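Local coordinates for protein PaiA Acetyltransferase (PDB 3K9U) that transfers an acetyl group from acetyl-CoA to polyamines such as spermidine, as a GNAT-family N-acetyltransferase that protects the cell against polyamine toxicity, at residues L51-I54 with V55-Q58; K113-K117 with K118-E122. All blocks are in the same frame, centred on the assembly; numbering follows the deposited sequence.

Contact 1 (L51-I54 with V55-Q58); sequences LNEI and VRSQ
Backbone hydrogen bonds between Leu51-Ile54 and Val55-Gln58 carry one turn of helix 47-59 into the next. Val55 N reaches Leu51 O at 2.9 Å, and Arg56 N to Asn52 O and Ser57 N to Glu53 O repeat the same i to i+4 step.

One side-chain hydrogen bond adds to these backbone bonds. Ser57 OG donates to Ile54 O at 2.7 Å, meeting the carbonyl at a C=O...O angle of 128° and somewhat tilted from its plane. With OG set between its own backbone N and carbonyl carbon (chi1 87°), the hydroxyl folds back over the preceding turn, and its proton is spent inside the helix. With an alanine in place of Ser57, Ile54 O would probably lose this hydroxyl donor and a small gap would open on the buried side of the helix.

Two methyl groups lie against oxygens: Val55 CG2 is 3.2 Å from Leu51 O, and Ile54 CG2, alongside the Gln58 side chain, is 4.0 Å from Gln58 OE1. The amide of Gln58 has its polar partner elsewhere, NE2 bonding to Leu8 O.

On the polar side, the Arg56 chain crosses the Asn52 amide at a slant, with Asn52 ND2 3.9 Å from Arg56 CD and the amide and guanidinium planes 37° apart. Glu53 brings only its aliphatic CG to the guanidinium edge, 4.2 Å from Arg56 NH1; its OE2 stays 5.6 Å from that nitrogen. The carboxylate instead forms a salt bridge with Arg91.

The helix thus has two chemical sides: Ile54 and Ser57 are buried against Phe65 of strand 63-70, whereas Asn52, Glu53 and Arg56 form a polar flank on which Glu53 is paired with Arg91; its charge and that of Arg56, not in contact, would probably attract only weakly.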
loop_
_atom_site.group_PDB
_atom_site.type_symbol
_atom_site.label_atom_id
_atom_site.label_comp_id
_atom_site.label_asym_id
_atom_site.label_seq_id
_atom_site.Cartn_x
_atom_site.Cartn_y
_atom_site.Cartn_z
ATOM N N LEU A 51 24.218 -10.394 -8.767
ATOM C CA LEU A 51 25.291 -11.047 -8.035
ATOM C C LEU A 51 26.583 -10.207 -8.043
ATOM O O LEU A 51 27.213 -9.979 -7.000
ATOM C CB LEU A 51 25.580 -12.417 -8.654
ATOM C CG LEU A 51 24.835 -13.608 -8.079
ATOM C CD1 LEU A 51 25.139 -14.925 -8.892
ATOM C CD2 LEU A 51 25.206 -13.755 -6.581
ATOM N N ASN A 52 26.969 -9.767 -9.238
ATOM C CA ASN A 52 28.156 -8.940 -9.408
ATOM C C ASN A 52 28.017 -7.666 -8.595
ATOM O O ASN A 52 28.976 -7.258 -7.927
ATOM C CB ASN A 52 28.400 -8.625 -10.888
ATOM C CG ASN A 52 29.708 -7.890 -11.136
ATOM O OD1 ASN A 52 30.786 -8.320 -10.698
ATOM N ND2 ASN A 52 29.627 -6.790 -11.878
ATOM N N GLU A 53 26.822 -7.061 -8.612
ATOM C CA GLU A 53 26.605 -5.812 -7.858
ATOM C C GLU A 53 26.668 -6.037 -6.358
ATOM O O GLU A 53 27.256 -5.241 -5.635
ATOM C CB GLU A 53 25.274 -5.155 -8.208
ATOM C CG GLU A 53 25.245 -4.508 -9.607
ATOM C CD GLU A 53 23.802 -4.239 -10.088
ATOM O OE1 GLU A 53 22.857 -4.761 -9.471
ATOM O OE2 GLU A 53 23.606 -3.525 -11.076
ATOM N N ILE A 54 26.057 -7.136 -5.905
ATOM C CA ILE A 54 26.106 -7.513 -4.501
ATOM C C ILE A 54 27.556 -7.737 -4.075
ATOM O O ILE A 54 27.945 -7.239 -3.014
ATOM C CB ILE A 54 25.230 -8.772 -4.225
ATOM C CG1 ILE A 54 23.734 -8.451 -4.412
ATOM C CG2 ILE A 54 25.470 -9.344 -2.831
ATOM C CD1 ILE A 54 22.806 -9.699 -4.270
ATOM N N VAL A 55 28.362 -8.454 -4.881
ATOM C CA VAL A 55 29.760 -8.718 -4.498
ATOM C C VAL A 55 30.587 -7.441 -4.456
ATOM O O VAL A 55 31.372 -7.252 -3.532
ATOM C CB VAL A 55 30.471 -9.786 -5.383
ATOM C CG1 VAL A 55 31.991 -9.970 -4.968
ATOM C CG2 VAL A 55 29.731 -11.116 -5.289
ATOM N N ARG A 56 30.390 -6.566 -5.442
ATOM C CA ARG A 56 31.042 -5.248 -5.466
ATOM C C ARG A 56 30.730 -4.469 -4.200
ATOM O O ARG A 56 31.634 -3.894 -3.581
ATOM C CB ARG A 56 30.586 -4.413 -6.683
ATOM C CG ARG A 56 31.312 -4.798 -7.979
ATOM C CD ARG A 56 30.725 -4.105 -9.207
ATOM N NE ARG A 56 30.922 -2.652 -9.161
ATOM C CZ ARG A 56 29.954 -1.728 -9.076
ATOM N NH1 ARG A 56 28.646 -2.045 -9.042
ATOM N NH2 ARG A 56 30.305 -0.435 -9.034
ATOM N N SER A 57 29.447 -4.467 -3.826
ATOM C CA SER A 57 28.989 -3.732 -2.655
ATOM C C SER A 57 29.633 -4.224 -1.355
ATOM O O SER A 57 29.603 -3.536 -0.351
ATOM C CB SER A 57 27.467 -3.830 -2.533
ATOM O OG SER A 57 27.078 -4.995 -1.817
ATOM N N GLN A 58 30.221 -5.414 -1.382
ATOM C CA GLN A 58 30.737 -6.046 -0.188
ATOM C C GLN A 58 32.116 -5.511 0.151
ATOM O O GLN A 58 32.454 -5.367 1.320
ATOM C CB GLN A 58 30.842 -7.555 -0.403
ATOM C CG GLN A 58 30.305 -8.382 0.738
ATOM C CD GLN A 58 28.882 -8.803 0.511
ATOM O OE1 GLN A 58 28.609 -9.672 -0.324
ATOM N NE2 GLN A 58 27.963 -8.218 1.263
#

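Contact 2 (K113-K117 with K118-E122); sequences KIMKK and KGILE
A Schellman motif ends helix 103-118, with Gly119 as its C-prime residue. Its two defining bonds run backwards over the last turn: Ile120 N to Met115 O at 3.0 Å, and Gly119 N to Lys116 O at 3.1 Å. In the second, the donor stands 72° out of the carbonyl plane, above the C=O group. Met115 O also takes a weak bond from Gly119 N, so two successive amides converge on one carbonyl, while Lys118 N closes the last ordinary helical step onto Ile114 O at 3.2 Å. Gly119 has phi 92°, a value at which a side chain would collide with the carbonyl oxygen of Lys118.

The reversal brings Ile120 back against the helix, where its CB meets Met115 CB at 3.9 Å and its CD1 lies 3.8 Å from Met115 O. The Lys118 side chain follows that of Ile114; Lys118 CG is anti to the carbonyl carbon (chi1 -74°), which lays the chain back along the preceding turn until CE touches Ile114 CG2 at 4.0 Å.

Met115 packs on Leu80 of strand 73-83 and, together with Ile120, on Ala87 of strand 86-94, while Lys118 rests on Ile82. The chain then leaves the helix for strand 122-128, where Glu122 pairs through its backbone with Ala87.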
loop_
_atom_site.group_PDB
_atom_site.type_symbol
_atom_site.label_atom_id
_atom_site.label_comp_id
_atom_site.label_asym_id
_atom_site.label_seq_id
_atom_site.Cartn_x
_atom_site.Cartn_y
_atom_site.Cartn_z
ATOM N N LYS A 113 23.139 7.948 7.931
ATOM C CA LYS A 113 24.011 7.754 9.089
ATOM C C LYS A 113 25.431 7.386 8.616
ATOM O O LYS A 113 26.423 7.876 9.167
ATOM C CB LYS A 113 23.421 6.688 10.031
ATOM C CG LYS A 113 24.407 6.096 11.027
ATOM C CD LYS A 113 23.709 5.257 12.081
ATOM C CE LYS A 113 24.693 4.939 13.242
ATOM N NZ LYS A 113 23.994 4.595 14.535
ATOM N N ILE A 114 25.514 6.557 7.566
ATOM C CA ILE A 114 26.812 6.153 6.988
ATOM C C ILE A 114 27.486 7.299 6.221
ATOM O O ILE A 114 28.697 7.492 6.343
ATOM C CB ILE A 114 26.666 4.913 6.071
ATOM C CG1 ILE A 114 26.233 3.702 6.909
ATOM C CG2 ILE A 114 27.956 4.615 5.360
ATOM C CD1 ILE A 114 25.662 2.617 6.100
ATOM N N MET A 115 26.696 8.039 5.444
ATOM C CA MET A 115 27.145 9.272 4.791
ATOM C C MET A 115 27.705 10.263 5.813
ATOM O O MET A 115 28.776 10.860 5.614
ATOM C CB MET A 115 25.989 9.919 4.004
ATOM C CG MET A 115 25.619 9.139 2.704
ATOM S SD MET A 115 24.107 9.704 1.877
ATOM C CE MET A 115 22.879 8.562 2.459
ATOM N N LYS A 116 26.997 10.403 6.928
ATOM C CA LYS A 116 27.420 11.326 7.999
ATOM C C LYS A 116 28.807 10.989 8.536
ATOM O O LYS A 116 29.640 11.876 8.662
ATOM C CB LYS A 116 26.417 11.299 9.141
ATOM C CG LYS A 116 26.610 12.356 10.220
ATOM C CD LYS A 116 25.519 12.196 11.302
ATOM C CE LYS A 116 25.119 13.522 11.915
ATOM N NZ LYS A 116 26.269 14.143 12.558
ATOM N N LYS A 117 29.055 9.722 8.852
ATOM C CA LYS A 117 30.376 9.309 9.349
ATOM C C LYS A 117 31.495 9.476 8.297
ATOM O O LYS A 117 32.662 9.694 8.658
ATOM C CB LYS A 117 30.357 7.875 9.928
ATOM C CG LYS A 117 30.071 6.748 8.917
ATOM C CD LYS A 117 30.543 5.340 9.407
ATOM C CE LYS A 117 30.487 4.276 8.277
ATOM N NZ LYS A 117 30.155 2.888 8.774
ATOM N N LYS A 118 31.136 9.394 7.013
ATOM C CA LYS A 118 32.090 9.629 5.913
ATOM C C LYS A 118 32.308 11.103 5.610
ATOM O O LYS A 118 33.313 11.460 5.001
ATOM C CB LYS A 118 31.648 8.904 4.638
ATOM C CG LYS A 118 31.870 7.415 4.734
ATOM C CD LYS A 118 31.300 6.648 3.553
ATOM C CE LYS A 118 31.531 5.150 3.748
ATOM N NZ LYS A 118 32.888 4.853 4.401
ATOM N N GLY A 119 31.375 11.956 6.035
ATOM C CA GLY A 119 31.470 13.392 5.806
ATOM C C GLY A 119 30.787 13.867 4.530
ATOM O O GLY A 119 31.066 14.966 4.064
ATOM N N ILE A 120 29.877 13.066 3.972
ATOM C CA ILE A 120 29.192 13.433 2.720
ATOM C C ILE A 120 28.223 14.550 3.041
ATOM O O ILE A 120 27.452 14.438 3.989
ATOM C CB ILE A 120 28.431 12.227 2.061
ATOM C CG1 ILE A 120 29.405 11.281 1.356
ATOM C CG2 ILE A 120 27.423 12.711 1.007
ATOM C CD1 ILE A 120 30.410 10.658 2.229
ATOM N N LEU A 121 28.267 15.631 2.271
ATOM C CA LEU A 121 27.448 16.806 2.561
ATOM C C LEU A 121 26.344 17.045 1.519
ATOM O O LEU A 121 25.617 18.048 1.612
ATOM C CB LEU A 121 28.326 18.065 2.718
ATOM C CG LEU A 121 29.322 18.100 3.897
ATOM C CD1 LEU A 121 30.215 19.311 3.781
ATOM C CD2 LEU A 121 28.607 18.083 5.266
ATOM N N GLU A 122 26.184 16.112 0.575
ATOM C CA GLU A 122 25.203 16.256 -0.499
ATOM C C GLU A 122 24.832 14.897 -1.104
ATOM O O GLU A 122 25.698 14.033 -1.304
ATOM C CB GLU A 122 25.788 17.154 -1.577
ATOM C CG GLU A 122 24.859 17.567 -2.712
ATOM C CD GLU A 122 25.418 18.783 -3.475
ATOM O OE1 GLU A 122 24.631 19.642 -3.942
ATOM O OE2 GLU A 122 26.656 18.903 -3.571
#

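In the fold
Contact 1 lies within helix 47-59 and precedes contact 2, which closes helix 103-118, along the chain. Their centres are 21 Å apart and their nearest atoms about 10 Å, so the two do not touch. What they share is the central mixed sheet of the GNAT fold: contact 1 joins helix 47-59 to strand 63-70, contact 2 packs on strands 73-83 and 86-94, with strand 73-83 lying between the other two. Neither meets the cofactor directly, the side chains of Glu53 and Met115 being about 13 and 12 Å from a bound acetyl-CoA. Helix 103-118 begins at the acetyl-CoA-binding residues 99-104; contact 2 is its far end, turning the chain into strand 122-128.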